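Local coordinates for putative peptidase (Bacteroides fragilis, PDB 5DYN), which probably cleaves peptide bonds as a clostripain-family (C11) cysteine protease and is linked to activation of the B. fragilis toxin, at residues Y148-R162 / T203-R217. Residues are numbered along the deposited sequence; the frame is centred on the assembly and turned at random.
Sequences YDRRTDKQYYYDLDR and TMNQDAKGLSTYIPR. With NA (sodium ion), chain I; NA (sodium ion), chain J; NA (sodium ion), chain G.
Tyr158 and Thr213 face each other as an antiparallel hydrogen-bonded pair, Tyr158 N giving to Thr213 O at 2.9 Å, and Leu160 N extends the pairing to Leu211 O. This two-strand antiparallel sheet, whose strand 158-159 runs directly into helix 160-167, is separate from the five-stranded mixed sheet of the clostripain-family domain. Asp159 is that helix's N-cap: with CG anti to the backbone N (chi1 -177°), OD2 accepts from Arg162 N while OD1 turns to the other segment. Asp159 OD1 accepts from Lys209 N across the contact at 2.9 Å, from above the carboxylate plane, and from Tyr148 OH of its own segment at 2.6 Å, on the anti side. The same hydroxyl accepts from Gly210 N, so the buried carboxylate ties the helix start to Lys209 directly and to Gly210 through Tyr148. Met204 SD lies at the Tyr148 ring edge, 81° off the ring normal, a Met-aromatic contact. In the helix's first turn, Asp161 OD2 forms a salt bridge with Lys209 NZ at 2.8 Å, and Arg162 grips the same oxygen side-on through NE and NH2; Asp161 OD1 bonds Tyr174. Asp207 OD1 binds a sodium ion that Gly144 also coordinates. At the far end Ile215 CD1 packs 3.6 Å from Tyr158 CG, and Arg217 NH1 reaches Gln155 O at 2.6 Å, from above the carbonyl plane.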
ATOM      1  N   TYR B 148       3.352  11.686  -8.049  1.00 30.72           N
ATOM      2  CA  TYR B 148       3.165  10.257  -8.287  1.00 31.33           C
ATOM      3  C   TYR B 148       1.883   9.974  -9.067  1.00 30.47           C
ATOM      4  O   TYR B 148       1.663   8.853  -9.524  1.00 30.40           O
ATOM      5  CB  TYR B 148       3.138   9.487  -6.964  1.00 32.47           C
ATOM      6  CG  TYR B 148       4.408   9.579  -6.151  1.00 31.90           C
ATOM      7  CD1 TYR B 148       5.602   9.034  -6.617  1.00 30.12           C
ATOM      8  CD2 TYR B 148       4.409  10.195  -4.905  1.00 28.89           C
ATOM      9  CE1 TYR B 148       6.764   9.113  -5.870  1.00 24.46           C
ATOM     10  CE2 TYR B 148       5.564  10.276  -4.149  1.00 29.79           C
ATOM     11  CZ  TYR B 148       6.738   9.734  -4.634  1.00 32.51           C
ATOM     12  OH  TYR B 148       7.885   9.816  -3.878  1.00 33.45           O
ATOM     13  N   ASP B 149       1.038  10.993  -9.202  1.00 29.45           N
ATOM     14  CA  ASP B 149      -0.245  10.849  -9.880  1.00 30.51           C
ATOM     15  C   ASP B 149      -0.175  11.430 -11.288  1.00 29.70           C
ATOM     16  O   ASP B 149      -0.128  12.644 -11.473  1.00 31.83           O
ATOM     17  CB  ASP B 149      -1.353  11.524  -9.069  1.00 29.82           C
ATOM     18  CG  ASP B 149      -2.748  11.118  -9.521  1.00 34.00           C
ATOM     19  OD1 ASP B 149      -2.908  10.668 -10.679  1.00 28.58           O
ATOM     20  OD2 ASP B 149      -3.693  11.253  -8.712  1.00 34.40           O
ATOM     21  N   ARG B 150      -0.186  10.547 -12.279  1.00 30.91           N
ATOM     22  CA  ARG B 150       0.028  10.942 -13.665  1.00 29.31           C
ATOM     23  C   ARG B 150      -1.275  11.274 -14.385  1.00 35.28           C
ATOM     24  O   ARG B 150      -1.276  11.585 -15.574  1.00 36.35           O
ATOM     25  CB  ARG B 150       0.778   9.835 -14.400  1.00 26.51           C
ATOM     26  CG  ARG B 150       2.197   9.657 -13.896  1.00 27.31           C
ATOM     27  CD  ARG B 150       3.050  10.817 -14.365  1.00 37.19           C
ATOM     28  NE  ARG B 150       3.832  11.416 -13.291  1.00 34.10           N
ATOM     29  CZ  ARG B 150       4.708  12.400 -13.476  1.00 34.31           C
ATOM     30  NH1 ARG B 150       4.909  12.888 -14.692  1.00 31.18           N
ATOM     31  NH2 ARG B 150       5.383  12.896 -12.446  1.00 32.28           N
ATOM     32  N   ARG B 151      -2.381  11.204 -13.650  1.00 35.36           N
ATOM     33  CA  ARG B 151      -3.690  11.587 -14.165  1.00 31.23           C
ATOM     34  C   ARG B 151      -3.898  13.082 -13.963  1.00 33.74           C
ATOM     35  O   ARG B 151      -4.261  13.514 -12.868  1.00 35.51           O
ATOM     36  CB  ARG B 151      -4.792  10.795 -13.461  1.00 25.90           C
ATOM     37  CG  ARG B 151      -4.588   9.291 -13.511  1.00 29.49           C
ATOM     38  CD  ARG B 151      -5.407   8.578 -12.454  1.00 28.13           C
ATOM     39  NE  ARG B 151      -5.077   9.052 -11.113  1.00 33.48           N
ATOM     40  CZ  ARG B 151      -5.580   8.545  -9.992  1.00 32.01           C
ATOM     41  NH1 ARG B 151      -6.439   7.538 -10.044  1.00 30.81           N
ATOM     42  NH2 ARG B 151      -5.219   9.043  -8.817  1.00 26.26           N
ATOM     43  N   THR B 152      -3.680  13.868 -15.014  1.00 31.26           N
ATOM     44  CA  THR B 152      -3.630  15.325 -14.882  1.00 33.37           C
ATOM     45  C   THR B 152      -4.942  15.957 -14.422  1.00 34.14           C
ATOM     46  O   THR B 152      -4.965  17.126 -14.041  1.00 36.05           O
ATOM     47  CB  THR B 152      -3.213  15.999 -16.208  1.00 26.14           C
ATOM     48  OG1 THR B 152      -4.270  15.878 -17.168  1.00 30.25           O
ATOM     49  CG2 THR B 152      -1.944  15.362 -16.758  1.00 25.73           C
ATOM     50  N   ASP B 153      -6.032  15.195 -14.455  1.00 30.97           N
ATOM     51  CA  ASP B 153      -7.311  15.706 -13.976  1.00 32.09           C
ATOM     52  C   ASP B 153      -7.519  15.345 -12.503  1.00 39.11           C
ATOM     53  O   ASP B 153      -8.562  15.643 -11.919  1.00 35.93           O
ATOM     54  CB  ASP B 153      -8.465  15.172 -14.835  1.00 30.10           C
ATOM     55  CG  ASP B 153      -8.650  13.671 -14.705  1.00 41.23           C
ATOM     56  OD1 ASP B 153      -7.650  12.961 -14.474  1.00 44.52           O
ATOM     57  OD2 ASP B 153      -9.799  13.197 -14.843  1.00 41.56           O
ATOM     58  N   LYS B 154      -6.516  14.712 -11.904  1.00 33.22           N
ATOM     59  CA  LYS B 154      -6.576  14.354 -10.492  1.00 31.63           C
ATOM     60  C   LYS B 154      -5.340  14.841  -9.733  1.00 32.97           C
ATOM     61  O   LYS B 154      -5.450  15.690  -8.851  1.00 32.67           O
ATOM     62  CB  LYS B 154      -6.741  12.844 -10.333  1.00 29.86           C
ATOM     63  CG  LYS B 154      -8.074  12.322 -10.841  1.00 30.23           C
ATOM     64  CD  LYS B 154      -8.215  10.827 -10.615  1.00 35.13           C
ATOM     65  CE  LYS B 154      -9.529  10.309 -11.175  1.00 28.59           C
ATOM     66  NZ  LYS B 154     -10.677  11.097 -10.662  1.00 46.05           N
ATOM     67  N   GLN B 155      -4.174  14.302 -10.084  1.00 33.11           N
ATOM     68  CA  GLN B 155      -2.907  14.708  -9.476  1.00 35.70           C
ATOM     69  C   GLN B 155      -2.980  14.696  -7.947  1.00 35.08           C
ATOM     70  O   GLN B 155      -2.636  15.679  -7.288  1.00 31.74           O
ATOM     71  CB  GLN B 155      -2.495  16.097  -9.979  1.00 30.83           C
ATOM     72  CG  GLN B 155      -2.306  16.164 -11.494  1.00 39.17           C
ATOM     73  CD  GLN B 155      -1.699  17.475 -11.959  1.00 36.27           C
ATOM     74  OE1 GLN B 155      -2.369  18.505 -12.001  1.00 46.92           O
ATOM     75  NE2 GLN B 155      -0.421  17.440 -12.312  1.00 37.57           N
ATOM     76  N   TYR B 156      -3.433  13.573  -7.397  1.00 30.89           N
ATOM     77  CA  TYR B 156      -3.691  13.449  -5.965  1.00 27.92           C
ATOM     78  C   TYR B 156      -2.434  13.395  -5.109  1.00 28.13           C
ATOM     79  O   TYR B 156      -2.399  13.952  -4.016  1.00 27.71           O
ATOM     80  CB  TYR B 156      -4.512  12.190  -5.683  1.00 32.79           C
ATOM     81  CG  TYR B 156      -5.918  12.197  -6.233  1.00 30.65           C
ATOM     82  CD1 TYR B 156      -6.561  13.387  -6.550  1.00 28.21           C
ATOM     83  CD2 TYR B 156      -6.608  11.006  -6.423  1.00 31.08           C
ATOM     84  CE1 TYR B 156      -7.855  13.388  -7.048  1.00 29.65           C
ATOM     85  CE2 TYR B 156      -7.897  10.994  -6.919  1.00 33.52           C
ATOM     86  CZ  TYR B 156      -8.516  12.186  -7.229  1.00 33.93           C
ATOM     87  OH  TYR B 156      -9.800  12.165  -7.723  1.00 44.04           O
ATOM     88  N   TYR B 157      -1.409  12.707  -5.599  1.00 31.58           N
ATOM     89  CA  TYR B 157      -0.292  12.323  -4.746  1.00 30.64           C
ATOM     90  C   TYR B 157       1.030  12.970  -5.144  1.00 30.12           C
ATOM     91  O   TYR B 157       1.516  12.783  -6.259  1.00 35.18           O
ATOM     92  CB  TYR B 157      -0.142  10.800  -4.753  1.00 35.51           C
ATOM     93  CG  TYR B 157      -1.465  10.073  -4.694  1.00 36.03           C
ATOM     94  CD1 TYR B 157      -2.153   9.939  -3.493  1.00 34.95           C
ATOM     95  CD2 TYR B 157      -2.033   9.531  -5.841  1.00 34.27           C
ATOM     96  CE1 TYR B 157      -3.369   9.282  -3.436  1.00 30.65           C
ATOM     97  CE2 TYR B 157      -3.249   8.874  -5.793  1.00 34.05           C
ATOM     98  CZ  TYR B 157      -3.911   8.752  -4.588  1.00 32.35           C
ATOM     99  OH  TYR B 157      -5.119   8.097  -4.536  1.00 29.11           O
ATOM    100  N   TYR B 158       1.606  13.728  -4.217  1.00 26.97           N
ATOM    101  CA  TYR B 158       2.921  14.326  -4.408  1.00 28.22           C
ATOM    102  C   TYR B 158       3.895  13.802  -3.363  1.00 28.54           C
ATOM    103  O   TYR B 158       3.484  13.334  -2.303  1.00 34.44           O
ATOM    104  CB  TYR B 158       2.848  15.846  -4.321  1.00 23.95           C
ATOM    105  CG  TYR B 158       2.143  16.505  -5.479  1.00 24.76           C
ATOM    106  CD1 TYR B 158       0.761  16.640  -5.489  1.00 29.10           C
ATOM    107  CD2 TYR B 158       2.860  17.003  -6.560  1.00 29.84           C
ATOM    108  CE1 TYR B 158       0.112  17.251  -6.547  1.00 30.92           C
ATOM    109  CE2 TYR B 158       2.221  17.616  -7.621  1.00 23.72           C
ATOM    110  CZ  TYR B 158       0.847  17.736  -7.609  1.00 30.22           C
ATOM    111  OH  TYR B 158       0.206  18.344  -8.663  1.00 34.05           O
ATOM    112  N   ASP B 159       5.186  13.884  -3.658  1.00 29.08           N
ATOM    113  CA  ASP B 159       6.195  13.447  -2.705  1.00 30.39           C
ATOM    114  C   ASP B 159       6.229  14.377  -1.494  1.00 32.50           C
ATOM    115  O   ASP B 159       6.414  15.584  -1.633  1.00 30.35           O
ATOM    116  CB  ASP B 159       7.568  13.384  -3.368  1.00 25.43           C
ATOM    117  CG  ASP B 159       8.633  12.854  -2.436  1.00 33.97           C
ATOM    118  OD1 ASP B 159       8.689  11.621  -2.239  1.00 31.20           O
ATOM    119  OD2 ASP B 159       9.409  13.671  -1.896  1.00 36.46           O
ATOM    120  N   LEU B 160       6.044  13.804  -0.307  1.00 30.38           N
ATOM    121  CA  LEU B 160       5.975  14.581   0.927  1.00 29.55           C
ATOM    122  C   LEU B 160       7.265  15.342   1.209  1.00 33.90           C
ATOM    123  O   LEU B 160       7.237  16.533   1.526  1.00 32.38           O
ATOM    124  CB  LEU B 160       5.641  13.668   2.109  1.00 31.20           C
ATOM    125  CG  LEU B 160       5.687  14.311   3.498  1.00 32.00           C
ATOM    126  CD1 LEU B 160       4.617  15.378   3.632  1.00 27.60           C
ATOM    127  CD2 LEU B 160       5.540  13.257   4.586  1.00 30.74           C
ATOM    128  N   ASP B 161       8.392  14.651   1.090  1.00 31.42           N
ATOM    129  CA  ASP B 161       9.685  15.253   1.386  1.00 34.21           C
ATOM    130  C   ASP B 161       9.995  16.442   0.478  1.00 35.23           C
ATOM    131  O   ASP B 161      10.447  17.486   0.949  1.00 37.72           O
ATOM    132  CB  ASP B 161      10.796  14.212   1.270  1.00 33.40           C
ATOM    133  CG  ASP B 161      12.178  14.828   1.362  1.00 41.32           C
ATOM    134  OD1 ASP B 161      12.647  15.059   2.498  1.00 40.30           O
ATOM    135  OD2 ASP B 161      12.791  15.082   0.302  1.00 36.64           O
ATOM    136  N   ARG B 162       9.751  16.285  -0.817  1.00 34.98           N
ATOM    137  CA  ARG B 162      10.028  17.356  -1.767  1.00 35.52           C
ATOM    138  C   ARG B 162       9.080  18.535  -1.573  1.00 34.57           C
ATOM    139  O   ARG B 162       9.442  19.682  -1.838  1.00 34.34           O
ATOM    140  CB  ARG B 162       9.942  16.835  -3.203  1.00 35.78           C
ATOM    141  CG  ARG B 162      11.049  15.861  -3.577  1.00 35.87           C
ATOM    142  CD  ARG B 162      12.410  16.543  -3.613  1.00 37.42           C
ATOM    143  NE  ARG B 162      13.044  16.596  -2.300  1.00 37.60           N
ATOM    144  CZ  ARG B 162      14.177  17.241  -2.038  1.00 39.93           C
ATOM    145  NH1 ARG B 162      14.812  17.895  -3.001  1.00 29.81           N
ATOM    146  NH2 ARG B 162      14.674  17.231  -0.809  1.00 37.34           N
ATOM    147  N   THR B 203       8.940   9.684 -15.786  1.00 32.66           N
ATOM    148  CA  THR B 203      10.172   9.737 -15.006  1.00 32.10           C
ATOM    149  C   THR B 203       9.903   9.792 -13.501  1.00 36.55           C
ATOM    150  O   THR B 203       9.071  10.569 -13.029  1.00 30.99           O
ATOM    151  CB  THR B 203      11.033  10.959 -15.406  1.00 34.56           C
ATOM    152  OG1 THR B 203      11.300  10.921 -16.813  1.00 38.56           O
ATOM    153  CG2 THR B 203      12.350  10.962 -14.645  1.00 34.28           C
ATOM    154  N   MET B 204      10.610   8.950 -12.756  1.00 35.70           N
ATOM    155  CA  MET B 204      10.601   9.018 -11.304  1.00 31.49           C
ATOM    156  C   MET B 204      11.770   9.874 -10.835  1.00 38.43           C
ATOM    157  O   MET B 204      12.922   9.452 -10.932  1.00 38.22           O
ATOM    158  CB  MET B 204      10.686   7.620 -10.691  1.00 34.10           C
ATOM    159  CG  MET B 204      10.743   7.615  -9.173  1.00 35.78           C
ATOM    160  SD  MET B 204       9.186   8.145  -8.440  1.00 35.98           S
ATOM    161  CE  MET B 204       8.121   6.772  -8.875  1.00 32.03           C
ATOM    162  N   ASN B 205      11.471  11.073 -10.341  1.00 34.02           N
ATOM    163  CA  ASN B 205      12.505  11.997  -9.876  1.00 39.58           C
ATOM    164  C   ASN B 205      13.453  11.349  -8.874  1.00 40.87           C
ATOM    165  O   ASN B 205      13.028  10.621  -7.978  1.00 43.05           O
ATOM    166  CB  ASN B 205      11.869  13.243  -9.261  1.00 36.07           C
ATOM    167  CG  ASN B 205      11.165  14.100 -10.288  1.00 34.89           C
ATOM    168  OD1 ASN B 205      11.158  13.778 -11.476  1.00 31.45           O
ATOM    169  ND2 ASN B 205      10.559  15.192  -9.836  1.00 33.52           N
ATOM    170  N   GLN B 206      14.742  11.620  -9.045  1.00 38.18           N
ATOM    171  CA  GLN B 206      15.777  10.944  -8.276  1.00 41.71           C
ATOM    172  C   GLN B 206      15.801  11.394  -6.820  1.00 43.24           C
ATOM    173  O   GLN B 206      16.390  10.721  -5.974  1.00 44.68           O
ATOM    174  CB  GLN B 206      17.147  11.172  -8.922  1.00 46.55           C
ATOM    175  CG  GLN B 206      17.295  10.547 -10.312  1.00 66.66           C
ATOM    176  CD  GLN B 206      17.117   9.034 -10.309  1.00 71.07           C
ATOM    177  OE1 GLN B 206      17.587   8.342  -9.403  1.00 68.39           O
ATOM    178  NE2 GLN B 206      16.429   8.516 -11.323  1.00 58.35           N
ATOM    179  N   ASP B 207      15.161  12.524  -6.526  1.00 35.28           N
ATOM    180  CA  ASP B 207      15.137  13.038  -5.160  1.00 34.10           C
ATOM    181  C   ASP B 207      13.832  12.707  -4.434  1.00 35.81           C
ATOM    182  O   ASP B 207      13.625  13.125  -3.296  1.00 35.26           O
ATOM    183  CB  ASP B 207      15.373  14.553  -5.148  1.00 37.45           C
ATOM    184  CG  ASP B 207      14.395  15.311  -6.027  1.00 37.14           C
ATOM    185  OD1 ASP B 207      13.423  14.701  -6.521  1.00 41.98           O
ATOM    186  OD2 ASP B 207      14.595  16.530  -6.214  1.00 38.12           O
ATOM    187  N   ALA B 208      12.950  11.967  -5.100  1.00 38.17           N
ATOM    188  CA  ALA B 208      11.740  11.476  -4.451  1.00 36.36           C
ATOM    189  C   ALA B 208      12.125  10.465  -3.370  1.00 38.55           C
ATOM    190  O   ALA B 208      13.134   9.771  -3.496  1.00 38.32           O
ATOM    191  CB  ALA B 208      10.797  10.853  -5.463  1.00 28.13           C
ATOM    192  N   LYS B 209      11.328  10.385  -2.310  1.00 34.70           N
ATOM    193  CA  LYS B 209      11.680   9.535  -1.179  1.00 32.24           C
ATOM    194  C   LYS B 209      10.713   8.366  -1.000  1.00 33.53           C
ATOM    195  O   LYS B 209      10.953   7.482  -0.177  1.00 33.68           O
ATOM    196  CB  LYS B 209      11.750  10.365   0.103  1.00 36.30           C
ATOM    197  CG  LYS B 209      12.715  11.545   0.033  1.00 40.06           C
ATOM    198  CD  LYS B 209      14.097  11.130  -0.449  1.00 32.57           C
ATOM    199  CE  LYS B 209      15.124  12.230  -0.202  1.00 28.94           C
ATOM    200  NZ  LYS B 209      14.756  13.512  -0.866  1.00 32.22           N
ATOM    201  N   GLY B 210       9.622   8.365  -1.761  1.00 34.31           N
ATOM    202  CA  GLY B 210       8.740   7.210  -1.820  1.00 33.97           C
ATOM    203  C   GLY B 210       7.505   7.210  -0.936  1.00 32.61           C
ATOM    204  O   GLY B 210       6.821   6.193  -0.829  1.00 30.04           O
ATOM    205  N   LEU B 211       7.216   8.342  -0.303  1.00 29.64           N
ATOM    206  CA  LEU B 211       6.007   8.474   0.504  1.00 30.63           C
ATOM    207  C   LEU B 211       5.210   9.673   0.021  1.00 32.00           C
ATOM    208  O   LEU B 211       5.722  10.792  -0.013  1.00 30.62           O
ATOM    209  CB  LEU B 211       6.346   8.622   1.988  1.00 34.81           C
ATOM    210  CG  LEU B 211       5.159   8.629   2.957  1.00 33.53           C
ATOM    211  CD1 LEU B 211       4.464   7.273   2.976  1.00 28.41           C
ATOM    212  CD2 LEU B 211       5.602   9.031   4.357  1.00 29.37           C
ATOM    213  N   SER B 212       3.957   9.441  -0.356  1.00 24.81           N
ATOM    214  CA  SER B 212       3.159  10.500  -0.957  1.00 30.39           C
ATOM    215  C   SER B 212       2.394  11.317   0.076  1.00 33.39           C
ATOM    216  O   SER B 212       2.211  10.896   1.219  1.00 29.34           O
ATOM    217  CB  SER B 212       2.172   9.921  -1.971  1.00 31.75           C
ATOM    218  OG  SER B 212       1.072   9.325  -1.312  1.00 29.66           O
ATOM    219  N   THR B 213       1.948  12.492  -0.352  1.00 28.24           N
ATOM    220  CA  THR B 213       1.092  13.342   0.455  1.00 26.46           C
ATOM    221  C   THR B 213       0.058  14.016  -0.435  1.00 29.58           C
ATOM    222  O   THR B 213       0.247  14.127  -1.645  1.00 30.40           O
ATOM    223  CB  THR B 213       1.891  14.425   1.198  1.00 33.83           C
ATOM    224  OG1 THR B 213       1.002  15.198   2.016  1.00 32.55           O
ATOM    225  CG2 THR B 213       2.579  15.350   0.202  1.00 26.70           C
ATOM    226  N   TYR B 214      -1.037  14.463   0.166  1.00 30.65           N
ATOM    227  CA  TYR B 214      -2.010  15.257  -0.562  1.00 32.85           C
ATOM    228  C   TYR B 214      -1.610  16.725  -0.499  1.00 34.01           C
ATOM    229  O   TYR B 214      -0.903  17.150   0.416  1.00 32.23           O
ATOM    230  CB  TYR B 214      -3.421  15.053  -0.002  1.00 27.11           C
ATOM    231  CG  TYR B 214      -4.476  15.887  -0.695  1.00 30.52           C
ATOM    232  CD1 TYR B 214      -4.888  15.587  -1.987  1.00 29.40           C
ATOM    233  CD2 TYR B 214      -5.055  16.976  -0.060  1.00 31.93           C
ATOM    234  CE1 TYR B 214      -5.845  16.347  -2.626  1.00 24.44           C
ATOM    235  CE2 TYR B 214      -6.014  17.743  -0.691  1.00 32.58           C
ATOM    236  CZ  TYR B 214      -6.406  17.425  -1.972  1.00 28.45           C
ATOM    237  OH  TYR B 214      -7.362  18.188  -2.600  1.00 32.70           O
ATOM    238  N   ILE B 215      -2.038  17.491  -1.496  1.00 29.78           N
ATOM    239  CA  ILE B 215      -1.851  18.934  -1.490  1.00 36.49           C
ATOM    240  C   ILE B 215      -3.145  19.594  -1.944  1.00 36.17           C
ATOM    241  O   ILE B 215      -3.672  19.259  -3.006  1.00 37.61           O
ATOM    242  CB  ILE B 215      -0.688  19.380  -2.405  1.00 37.90           C
ATOM    243  CG1 ILE B 215       0.619  18.696  -1.998  1.00 31.26           C
ATOM    244  CG2 ILE B 215      -0.527  20.890  -2.360  1.00 34.11           C
ATOM    245  CD1 ILE B 215       1.787  19.036  -2.888  1.00 26.63           C
ATOM    246  N   PRO B 216      -3.674  20.517  -1.126  1.00 38.14           N
ATOM    247  CA  PRO B 216      -4.894  21.258  -1.457  1.00 36.39           C
ATOM    248  C   PRO B 216      -4.769  22.031  -2.770  1.00 38.90           C
ATOM    249  O   PRO B 216      -3.673  22.437  -3.158  1.00 37.66           O
ATOM    250  CB  PRO B 216      -5.055  22.212  -0.270  1.00 35.11           C
ATOM    251  CG  PRO B 216      -4.372  21.522   0.854  1.00 33.78           C
ATOM    252  CD  PRO B 216      -3.193  20.832   0.229  1.00 35.28           C
ATOM    253  N   ARG B 217      -5.898  22.226  -3.441  1.00 37.17           N
ATOM    254  CA  ARG B 217      -5.927  22.882  -4.739  1.00 38.54           C
ATOM    255  C   ARG B 217      -7.263  23.591  -4.909  1.00 35.33           C
ATOM    256  O   ARG B 217      -8.298  23.088  -4.471  1.00 35.23           O
ATOM    257  CB  ARG B 217      -5.711  21.862  -5.858  1.00 29.25           C
ATOM    258  CG  ARG B 217      -6.815  20.816  -5.912  1.00 39.89           C
ATOM    259  CD  ARG B 217      -6.298  19.469  -6.338  1.00 47.15           C
ATOM    260  NE  ARG B 217      -5.212  19.005  -5.486  1.00 31.49           N
ATOM    261  CZ  ARG B 217      -4.431  17.976  -5.792  1.00 32.46           C
ATOM    262  NH1 ARG B 217      -4.631  17.318  -6.925  1.00 32.31           N
ATOM    263  NH2 ARG B 217      -3.455  17.607  -4.976  1.00 35.25           N
TER
HETATM  264 NA    NA I 404      11.080  15.878  -7.161  1.00 36.93          NA
HETATM  265 NA    NA J 405       0.140   7.475  -3.050  1.00 40.08          NA
HETATM  266 NA    NA G 402      -0.058  15.961   4.383  1.00 40.09          NA
HETATM  267  O   HOH W   1       8.212  11.560   0.362  1.00 36.13           O